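Local coordinates for protein cytosol aminopeptidase (Coxiella burnetii, PDB 3IJ3) that probably acts as a manganese-dependent M17 metalloaminopeptidase, removing amino-terminal residues from peptides, and assembles from six identical chains, at residues 260-264 with 265-269; 218-221 with 222-226; 49-52 with 53-57; 107-110 with 111-115. All coordinates share one frame; numbering follows the deposited sequence. Where two conformers were deposited one is given.

Interaction 1. Residues 260-264 with 265-269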
loop_
_atom_site.group_PDB
_atom_site.type_symbol
_atom_site.label_atom_id
_atom_site.label_comp_id
_atom_site.label_asym_id
_atom_site.label_seq_id
_atom_site.Cartn_x
_atom_site.Cartn_y
_atom_site.Cartn_z
ATOM N N ASP A 260 8.931 -9.941 10.222
ATOM C CA ASP A 260 8.206 -8.667 10.024
ATOM C C ASP A 260 9.177 -7.822 9.173
ATOM O O ASP A 260 9.747 -6.820 9.614
ATOM C CB ASP A 260 7.905 -8.000 11.366
ATOM C CG ASP A 260 6.855 -8.744 12.159
ATOM O OD1 ASP A 260 5.830 -9.161 11.561
ATOM O OD2 ASP A 260 7.015 -8.901 13.397
ATOM N N ILE A 261 9.323 -8.251 7.929
ATOM C CA ILE A 261 10.327 -7.712 7.025
ATOM C C ILE A 261 10.135 -6.257 6.697
ATOM O O ILE A 261 9.017 -5.787 6.522
ATOM C CB ILE A 261 10.407 -8.581 5.736
ATOM C CG1 ILE A 261 11.688 -8.310 4.950
ATOM C CG2 ILE A 261 9.136 -8.416 4.856
ATOM C CD1 ILE A 261 11.838 -9.264 3.710
ATOM N N LYS A 262 11.251 -5.532 6.636
ATOM C CA LYS A 262 11.213 -4.132 6.276
ATOM C C LYS A 262 10.885 -3.930 4.778
ATOM O O LYS A 262 11.041 -4.823 3.934
ATOM C CB LYS A 262 12.597 -3.495 6.549
ATOM C CG LYS A 262 13.001 -3.408 7.997
ATOM C CD LYS A 262 14.422 -2.898 8.150
ATOM C CE LYS A 262 14.857 -2.818 9.597
ATOM N NZ LYS A 262 14.082 -1.805 10.381
ATOM N N THR A 263 10.434 -2.728 4.456
ATOM C CA THR A 263 10.266 -2.317 3.065
ATOM C C THR A 263 11.685 -2.071 2.487
ATOM O O THR A 263 12.632 -1.870 3.246
ATOM C CB THR A 263 9.539 -1.014 2.995
ATOM O OG1 THR A 263 10.339 -0.012 3.645
ATOM C CG2 THR A 263 8.144 -1.135 3.672
ATOM N N PRO A 264 11.840 -2.065 1.145
ATOM C CA PRO A 264 13.210 -1.815 0.607
ATOM C C PRO A 264 13.796 -0.484 1.050
ATOM O O PRO A 264 14.990 -0.400 1.388
ATOM C CB PRO A 264 13.022 -1.877 -0.905
ATOM C CG PRO A 264 11.853 -2.820 -1.082
ATOM C CD PRO A 264 10.920 -2.552 0.104
ATOM N N GLY A 265 12.985 0.566 1.023
ATOM C CA GLY A 265 13.460 1.868 1.488
ATOM C C GLY A 265 13.891 1.774 2.934
ATOM O O GLY A 265 14.899 2.367 3.347
ATOM N N GLY A 266 13.137 1.018 3.739
ATOM C CA GLY A 266 13.495 0.866 5.141
ATOM C C GLY A 266 14.754 0.032 5.395
ATOM O O GLY A 266 15.424 0.207 6.387
ATOM N N MET A 267 15.084 -0.869 4.493
ATOM C CA MET A 267 16.219 -1.749 4.703
ATOM C C MET A 267 17.534 -1.205 4.103
ATOM O O MET A 267 18.631 -1.631 4.460
ATOM C CB MET A 267 15.874 -3.117 4.080
ATOM C CG MET A 267 16.531 -4.286 4.764
ATOM S SD MET A 267 16.370 -5.859 3.875
ATOM C CE MET A 267 14.608 -6.248 3.903
ATOM N N LEU A 268 17.420 -0.221 3.224
ATOM C CA LEU A 268 18.573 0.256 2.485
ATOM C C LEU A 268 19.765 0.686 3.321
ATOM O O LEU A 268 20.908 0.444 2.932
ATOM C CB LEU A 268 18.141 1.395 1.554
ATOM C CG LEU A 268 19.174 1.925 0.591
ATOM C CD1 LEU A 268 19.712 0.826 -0.295
ATOM C CD2 LEU A 268 18.557 3.064 -0.229
ATOM N N LEU A 269 19.525 1.373 4.436
ATOM C CA LEU A 269 20.646 1.865 5.274
ATOM C C LEU A 269 20.957 0.971 6.461
ATOM O O LEU A 269 21.776 1.339 7.303
ATOM C CB LEU A 269 20.309 3.256 5.832
ATOM C CG LEU A 269 20.042 4.362 4.809
ATOM C CD1 LEU A 269 19.887 5.681 5.529
ATOM C CD2 LEU A 269 21.155 4.459 3.775
HETATM O O HOH W 1 14.148 0.671 8.962
#
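A threonine N-cap starts the short helix 264-267 in the catalytic domain, where T263 sits just before the first turn and reaches forward to G266. Helix starts leave amide N-H groups without a carbonyl from a preceding turn, and here a hydroxyl takes that place: G266 N donates to T263 OG1 at 3.0 Å, with an N-H...O angle of 148°. The hydroxyl is brought there by a chi1 of 63°, which lodges OG1 between the backbone N and carbonyl carbon of T263. The backbone then closes the turn, M267 N donating to T263 O at 2.9 Å, while the bonds from M267 N and L268 N to P264 O are weak.

K262, ahead of the cap, lays its aliphatic chain along the turn, with CB 4.1 Å from M267 CB. Its chain stays extended until a bend at chi4 swings NZ toward a water that it shares with G266 O. The ammonium also forms a salt bridge with D332, and the side chain lies beside the metal site, about 5 Å from the bound lithium ion. On the apolar side, L259 of a second subunit packs against both I261 and M267. Within the chain these two side chains meet through the methionine methyl, M267 CE lying 3.7 Å from I261 CG1.

Interaction 2. Residues 218-221 with 222-226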
loop_
_atom_site.group_PDB
_atom_site.type_symbol
_atom_site.label_atom_id
_atom_site.label_comp_id
_atom_site.label_asym_id
_atom_site.label_seq_id
_atom_site.Cartn_x
_atom_site.Cartn_y
_atom_site.Cartn_z
ATOM N N ALA A 218 18.138 -13.848 25.075
ATOM C CA ALA A 218 17.466 -12.871 24.231
ATOM C C ALA A 218 18.371 -12.433 23.090
ATOM O O ALA A 218 17.905 -12.211 21.961
ATOM C CB ALA A 218 16.961 -11.662 25.098
ATOM N N ILE A 219 19.675 -12.328 23.353
ATOM C CA ILE A 219 20.638 -12.004 22.275
ATOM C C ILE A 219 20.632 -13.162 21.271
ATOM O O ILE A 219 20.565 -12.970 20.041
ATOM C CB ILE A 219 22.064 -11.784 22.822
ATOM C CG1 ILE A 219 22.074 -10.673 23.880
ATOM C CG2 ILE A 219 23.045 -11.440 21.675
ATOM C CD1 ILE A 219 23.482 -10.430 24.521
ATOM N N TYR A 220 20.648 -14.387 21.790
ATOM C CA TYR A 220 20.648 -15.557 20.945
ATOM C C TYR A 220 19.382 -15.665 20.080
ATOM O O TYR A 220 19.474 -15.934 18.885
ATOM C CB TYR A 220 20.825 -16.825 21.765
ATOM C CG TYR A 220 20.738 -18.057 20.921
ATOM C CD1 TYR A 220 21.802 -18.430 20.125
ATOM C CD2 TYR A 220 19.576 -18.834 20.886
ATOM C CE1 TYR A 220 21.725 -19.567 19.298
ATOM C CE2 TYR A 220 19.495 -19.956 20.071
ATOM C CZ TYR A 220 20.574 -20.314 19.290
ATOM O OH TYR A 220 20.490 -21.409 18.467
ATOM N N ALA A 221 18.216 -15.452 20.674
ATOM C CA ALA A 221 16.944 -15.590 19.924
ATOM C C ALA A 221 16.896 -14.656 18.713
ATOM O O ALA A 221 16.528 -15.070 17.606
ATOM C CB ALA A 221 15.727 -15.358 20.857
ATOM N N VAL A 222 17.314 -13.415 18.908
ATOM C CA VAL A 222 17.304 -12.435 17.814
ATOM C C VAL A 222 18.275 -12.804 16.712
ATOM O O VAL A 222 17.923 -12.772 15.552
ATOM C CB VAL A 222 17.577 -11.002 18.328
ATOM C CG1 VAL A 222 17.821 -10.017 17.202
ATOM C CG2 VAL A 222 16.423 -10.524 19.196
ATOM N N GLY A 223 19.491 -13.184 17.075
ATOM C CA GLY A 223 20.497 -13.467 16.079
ATOM C C GLY A 223 20.642 -14.859 15.543
ATOM O O GLY A 223 21.429 -15.059 14.621
ATOM N N ARG A 224 19.822 -15.802 15.997
ATOM C CA ARG A 224 20.051 -17.195 15.631
ATOM C C ARG A 224 19.811 -17.553 14.173
ATOM O O ARG A 224 20.347 -18.553 13.718
ATOM C CB ARG A 224 19.253 -18.122 16.521
ATOM C CG ARG A 224 17.834 -18.083 16.209
ATOM C CD ARG A 224 16.998 -18.915 17.203
ATOM N NE ARG A 224 15.704 -19.103 16.588
ATOM C CZ ARG A 224 14.540 -19.183 17.220
ATOM N NH1 ARG A 224 14.450 -19.048 18.550
ATOM N NH2 ARG A 224 13.436 -19.326 16.494
ATOM N N ALA A 225 19.030 -16.743 13.444
ATOM C CA ALA A 225 18.725 -17.007 12.050
ATOM C C ALA A 225 19.819 -16.589 11.098
ATOM O O ALA A 225 19.827 -17.028 9.966
ATOM C CB ALA A 225 17.399 -16.307 11.641
ATOM N N GLY A 226 20.754 -15.761 11.539
ATOM C CA GLY A 226 21.808 -15.293 10.619
ATOM C C GLY A 226 22.869 -16.346 10.316
ATOM O O GLY A 226 23.096 -17.261 11.109
#
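This is an i to i+4 contact at the C-terminal end of helix 217-223 in the catalytic domain, in which Y220 and R224 pack together as the chain leaves the helix. The last turn is held by its backbone: G223 N donates to I219 O at 3.2 Å, whereas the bond from V222 N to A218 O is weak. Beyond it, a type I beta turn runs from G223 to G226, closed by G226 N bonding to G223 O.

The side-chain part is a CH-pi contact. R224 CB lies over one face of the Y220 ring, 4.0 Å from its centroid and 19° off the ring normal, displaced toward the hydroxyl-bearing end, where CZ is 3.8 Å from CB. Y220 has its CG anti to the backbone N, which sends the ring along the helix toward R224. R224 is turned differently: with chi1 at 73°, CG is tucked between its own N and carbonyl carbon and comes within 3.6 Å of A221 O. From there the chain runs extended, so that its CD also skirts the ring at CE2, 3.9 Å away. The guanidinium is tilted 49° to the ring plane and is held by others: NE donates to R310 O, and NH2 forms a salt bridge with E182 of a third subunit.

Around this helix end, V222 is buried against V303 of strand 295-305 and V337 of helix 335-347, I219 also faces strand 295-305, and A218 and A221 touch V318 of strand 317-319.

Interaction 3. Residues 49-52 with 53-57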
loop_
_atom_site.group_PDB
_atom_site.type_symbol
_atom_site.label_atom_id
_atom_site.label_comp_id
_atom_site.label_asym_id
_atom_site.label_seq_id
_atom_site.Cartn_x
_atom_site.Cartn_y
_atom_site.Cartn_z
ATOM N N PRO A 49 34.489 45.345 5.441
ATOM C CA PRO A 49 34.895 46.679 5.000
ATOM C C PRO A 49 36.076 47.244 5.787
ATOM O O PRO A 49 37.032 47.739 5.185
ATOM C CB PRO A 49 33.627 47.517 5.219
ATOM C CG PRO A 49 32.527 46.549 5.087
ATOM C CD PRO A 49 33.043 45.283 5.709
ATOM N N ASP A 50 36.005 47.165 7.114
ATOM C CA ASP A 50 37.096 47.637 7.981
ATOM C C ASP A 50 38.367 46.820 7.791
ATOM O O ASP A 50 39.464 47.361 7.851
ATOM C CB ASP A 50 36.699 47.574 9.459
ATOM C CG ASP A 50 35.694 48.635 9.844
ATOM O OD1 ASP A 50 35.549 49.630 9.111
ATOM O OD2 ASP A 50 35.058 48.464 10.903
ATOM N N TRP A 51 38.226 45.511 7.606
ATOM C CA TRP A 51 39.391 44.675 7.388
ATOM C C TRP A 51 40.084 45.087 6.084
ATOM O O TRP A 51 41.304 45.239 6.055
ATOM C CB TRP A 51 39.032 43.192 7.340
ATOM C CG TRP A 51 40.232 42.359 7.123
ATOM C CD1 TRP A 51 41.158 42.009 8.058
ATOM C CD2 TRP A 51 40.660 41.775 5.894
ATOM N NE1 TRP A 51 42.136 41.241 7.488
ATOM C CE2 TRP A 51 41.853 41.078 6.159
ATOM C CE3 TRP A 51 40.151 41.772 4.589
ATOM C CZ2 TRP A 51 42.548 40.391 5.173
ATOM C CZ3 TRP A 51 40.849 41.097 3.608
ATOM C CH2 TRP A 51 42.032 40.413 3.907
ATOM N N LEU A 52 39.304 45.266 5.016
ATOM C CA LEU A 52 39.864 45.658 3.706
ATOM C C LEU A 52 40.686 46.931 3.795
ATOM O O LEU A 52 41.710 47.061 3.131
ATOM C CB LEU A 52 38.772 45.806 2.652
ATOM C CG LEU A 52 38.188 44.485 2.152
ATOM C CD1 LEU A 52 36.858 44.695 1.427
ATOM C CD2 LEU A 52 39.212 43.732 1.270
ATOM N N ASP A 53 40.250 47.862 4.637
ATOM C CA ASP A 53 40.976 49.115 4.825
ATOM C C ASP A 53 42.397 48.915 5.352
ATOM O O ASP A 53 43.227 49.821 5.209
ATOM C CB ASP A 53 40.208 50.045 5.767
ATOM C CG ASP A 53 38.936 50.591 5.143
ATOM O OD1 ASP A 53 38.876 50.704 3.899
ATOM O OD2 ASP A 53 38.007 50.946 5.907
ATOM N N THR A 54 42.676 47.760 5.960
ATOM C CA THR A 54 44.006 47.460 6.490
ATOM C C THR A 54 44.904 46.761 5.467
ATOM O O THR A 54 46.087 46.518 5.740
ATOM C CB THR A 54 43.941 46.532 7.738
ATOM O OG1 THR A 54 43.551 45.187 7.373
ATOM C CG2 THR A 54 42.982 47.100 8.791
ATOM N N GLN A 55 44.350 46.438 4.298
ATOM C CA GLN A 55 45.086 45.703 3.275
ATOM C C GLN A 55 45.610 46.592 2.173
ATOM O O GLN A 55 45.177 47.735 2.033
ATOM C CB GLN A 55 44.163 44.632 2.674
ATOM C CG GLN A 55 43.643 43.673 3.723
ATOM C CD GLN A 55 44.745 42.868 4.346
ATOM O OE1 GLN A 55 45.412 42.093 3.665
ATOM N NE2 GLN A 55 44.932 43.022 5.658
ATOM N N ASP A 56 46.539 46.052 1.380
ATOM C CA ASP A 56 47.107 46.813 0.271
ATOM C C ASP A 56 46.113 46.962 -0.897
ATOM O O ASP A 56 45.038 46.338 -0.918
ATOM C CB ASP A 56 48.471 46.246 -0.189
ATOM C CG ASP A 56 48.383 44.856 -0.810
ATOM O OD1 ASP A 56 47.274 44.387 -1.161
ATOM O OD2 ASP A 56 49.463 44.230 -0.976
ATOM N N ALA A 57 46.488 47.804 -1.858
ATOM C CA ALA A 57 45.634 48.115 -3.010
ATOM C C ALA A 57 45.163 46.889 -3.786
ATOM O O ALA A 57 43.954 46.718 -4.028
ATOM C CB ALA A 57 46.373 49.077 -3.951
HETATM O O HOH W 2 36.693 48.830 2.551
#
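W51 and Q55 form the tightly packed half of this helix-ending turn, with the glutamine amide stacked on the indole. The two planes are only 9° apart, and Q55 CD lies 3.4 Å from W51 CZ2. Q55 CG adds a CH-pi contact over the same face, 3.6 Å from the centroid of the six-membered ring. A bend at chi2 (-64°) folds the glutamine chain back over the ring.

T54 fixes this amide from the side. Its OG1 receives Q55 NE2 at 3.1 Å, almost in the amide plane, and donates to W51 O at 2.6 Å. That carbonyl is gripped twice, since T54 N also bonds to it, from above its plane. With Q55 N donating to L52 O, a type I beta turn from L52 to Q55 ends helix 48-52.

The other side is looser and polar. D53 N bonds to P49 O at 3.3 Å, and a water bridges P49 O to D53 OD1. D50 OD1 and D53 OD2, on two exposed carboxylates, stand 4.2 Å apart, a like-charge approach that solvent probably screens.

In the N-terminal domain this turn leads into helix 57-66, whose start D56 caps, while the indole leans on R87 and L89 of strand 85-91 and on Q41 and M43 of strand 38-43.

Interaction 4. Residues 107-110 with 111-115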
loop_
_atom_site.group_PDB
_atom_site.type_symbol
_atom_site.label_atom_id
_atom_site.label_comp_id
_atom_site.label_asym_id
_atom_site.label_seq_id
_atom_site.Cartn_x
_atom_site.Cartn_y
_atom_site.Cartn_z
ATOM N N VAL A 107 36.944 22.867 -0.862
ATOM C CA VAL A 107 37.054 24.105 -1.627
ATOM C C VAL A 107 38.450 24.718 -1.659
ATOM O O VAL A 107 38.752 25.517 -2.554
ATOM C CB VAL A 107 36.026 25.161 -1.132
ATOM C CG1 VAL A 107 34.586 24.641 -1.347
ATOM C CG2 VAL A 107 36.258 25.542 0.342
ATOM N N LEU A 108 39.309 24.346 -0.717
ATOM C CA LEU A 108 40.649 24.933 -0.663
ATOM C C LEU A 108 41.564 24.557 -1.796
ATOM O O LEU A 108 41.569 23.419 -2.254
ATOM C CB LEU A 108 41.375 24.575 0.630
ATOM C CG LEU A 108 41.010 25.346 1.887
ATOM C CD1 LEU A 108 41.709 24.728 3.100
ATOM C CD2 LEU A 108 41.382 26.819 1.733
ATOM N N PRO A 109 42.355 25.533 -2.262
ATOM C CA PRO A 109 43.358 25.177 -3.233
ATOM C C PRO A 109 44.410 24.299 -2.533
ATOM O O PRO A 109 44.399 24.186 -1.304
ATOM C CB PRO A 109 43.998 26.524 -3.602
ATOM C CG PRO A 109 43.081 27.582 -3.112
ATOM C CD PRO A 109 42.334 26.979 -1.966
ATOM N N PRO A 110 45.313 23.682 -3.297
ATOM C CA PRO A 110 46.373 22.881 -2.680
ATOM C C PRO A 110 47.293 23.710 -1.772
ATOM O O PRO A 110 47.511 24.913 -2.029
ATOM C CB PRO A 110 47.173 22.386 -3.893
ATOM C CG PRO A 110 46.177 22.346 -4.987
ATOM C CD PRO A 110 45.345 23.580 -4.765
ATOM N N GLY A 111 47.814 23.093 -0.711
ATOM C CA GLY A 111 48.755 23.798 0.167
ATOM C C GLY A 111 48.770 23.422 1.620
ATOM O O GLY A 111 48.023 22.544 2.059
ATOM N N ALA A 112 49.663 24.099 2.348
ATOM C CA ALA A 112 49.853 23.951 3.783
ATOM C C ALA A 112 49.274 25.199 4.406
ATOM O O ALA A 112 49.780 26.303 4.178
ATOM C CB ALA A 112 51.367 23.821 4.131
ATOM N N PHE A 113 48.218 25.037 5.199
ATOM C CA PHE A 113 47.494 26.181 5.771
ATOM C C PHE A 113 47.598 26.242 7.278
ATOM O O PHE A 113 48.024 25.290 7.927
ATOM C CB PHE A 113 46.008 26.117 5.352
ATOM C CG PHE A 113 45.781 26.151 3.848
ATOM C CD1 PHE A 113 45.504 27.358 3.203
ATOM C CD2 PHE A 113 45.854 24.994 3.079
ATOM C CE1 PHE A 113 45.302 27.409 1.816
ATOM C CE2 PHE A 113 45.659 25.028 1.695
ATOM C CZ PHE A 113 45.383 26.251 1.054
ATOM N N GLN A 114 47.190 27.363 7.850
ATOM C CA GLN A 114 47.192 27.499 9.290
ATOM C C GLN A 114 46.068 28.417 9.689
ATOM O O GLN A 114 45.661 29.290 8.917
ATOM C CB GLN A 114 48.512 28.114 9.780
ATOM C CG GLN A 114 48.642 29.571 9.379
ATOM C CD GLN A 114 49.951 30.209 9.781
ATOM O OE1 GLN A 114 50.885 29.537 10.223
ATOM N NE2 GLN A 114 50.037 31.520 9.598
ATOM N N LEU A 115 45.557 28.202 10.896
ATOM C CA LEU A 115 44.538 29.062 11.495
ATOM C C LEU A 115 45.298 29.976 12.443
ATOM O O LEU A 115 46.453 29.684 12.789
ATOM C CB LEU A 115 43.531 28.258 12.310
ATOM C CG LEU A 115 42.746 27.204 11.532
ATOM C CD1 LEU A 115 41.605 26.685 12.442
ATOM C CD2 LEU A 115 42.203 27.786 10.247
#
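The F113 ring, on strand 111-114 of the mixed sheet in the N-terminal domain, folds back against the proline-rich loop that leads into that strand. L108 supplies the first shell over one face. Its CD1 sits above the centre of the ring, 4.2 Å from the centroid and 12° off the normal, a CH-pi contact. The second methyl, CD2, comes 4.0 Å from F113 CE1, so the isobutyl group spreads both branches across the ring. The two side chains approach from opposite directions, L108 from the loop and F113 from the strand, the phenyl being carried back by a chi1 of -60° that sets CG opposite its own carbonyl carbon.

Next come the elements that hold the pair in place. P109 and P110 carry the loop round the far end of the ring, P109 CD lying 4.4 Å from F113 CZ. G111 then opens the strand with a positive phi of 149°, a backbone shape that glycine adopts readily. Backbone hydrogen bonds pair G111 and F113 with K152 of strand 151-154, G111 also with L150 and F113 with F154, and I40 of strand 38-43 and V88 of strand 85-91 touch both L108 and F113. From a fourth subunit, A65 packs on P109. At the ring edge, near its plane, P109 O is buried without a polar partner and lies 3.3 Å from F113 CZ.

The four contacts illustrate how short-range side-chain packing recurs at helix and strand ends across two domains. Interactions 3 and 4 belong to the N-terminal domain, their centres 22 Å apart, and share strands 38-43 and 85-91 as neighbours. Interactions 1 and 2 lie in the catalytic domain, 19 Å between centres, near the lithium ion bound by K250, D255, D273 and E334: the K262 side chain is about 5 Å from it and that of V222 about 8 Å, with V222 also touching E334. Interactions 2 and 3 are 67 Å apart between centres, on opposite sides of the chain's centre. Interactions 1, 2 and 4 also meet other subunits of the hexamer.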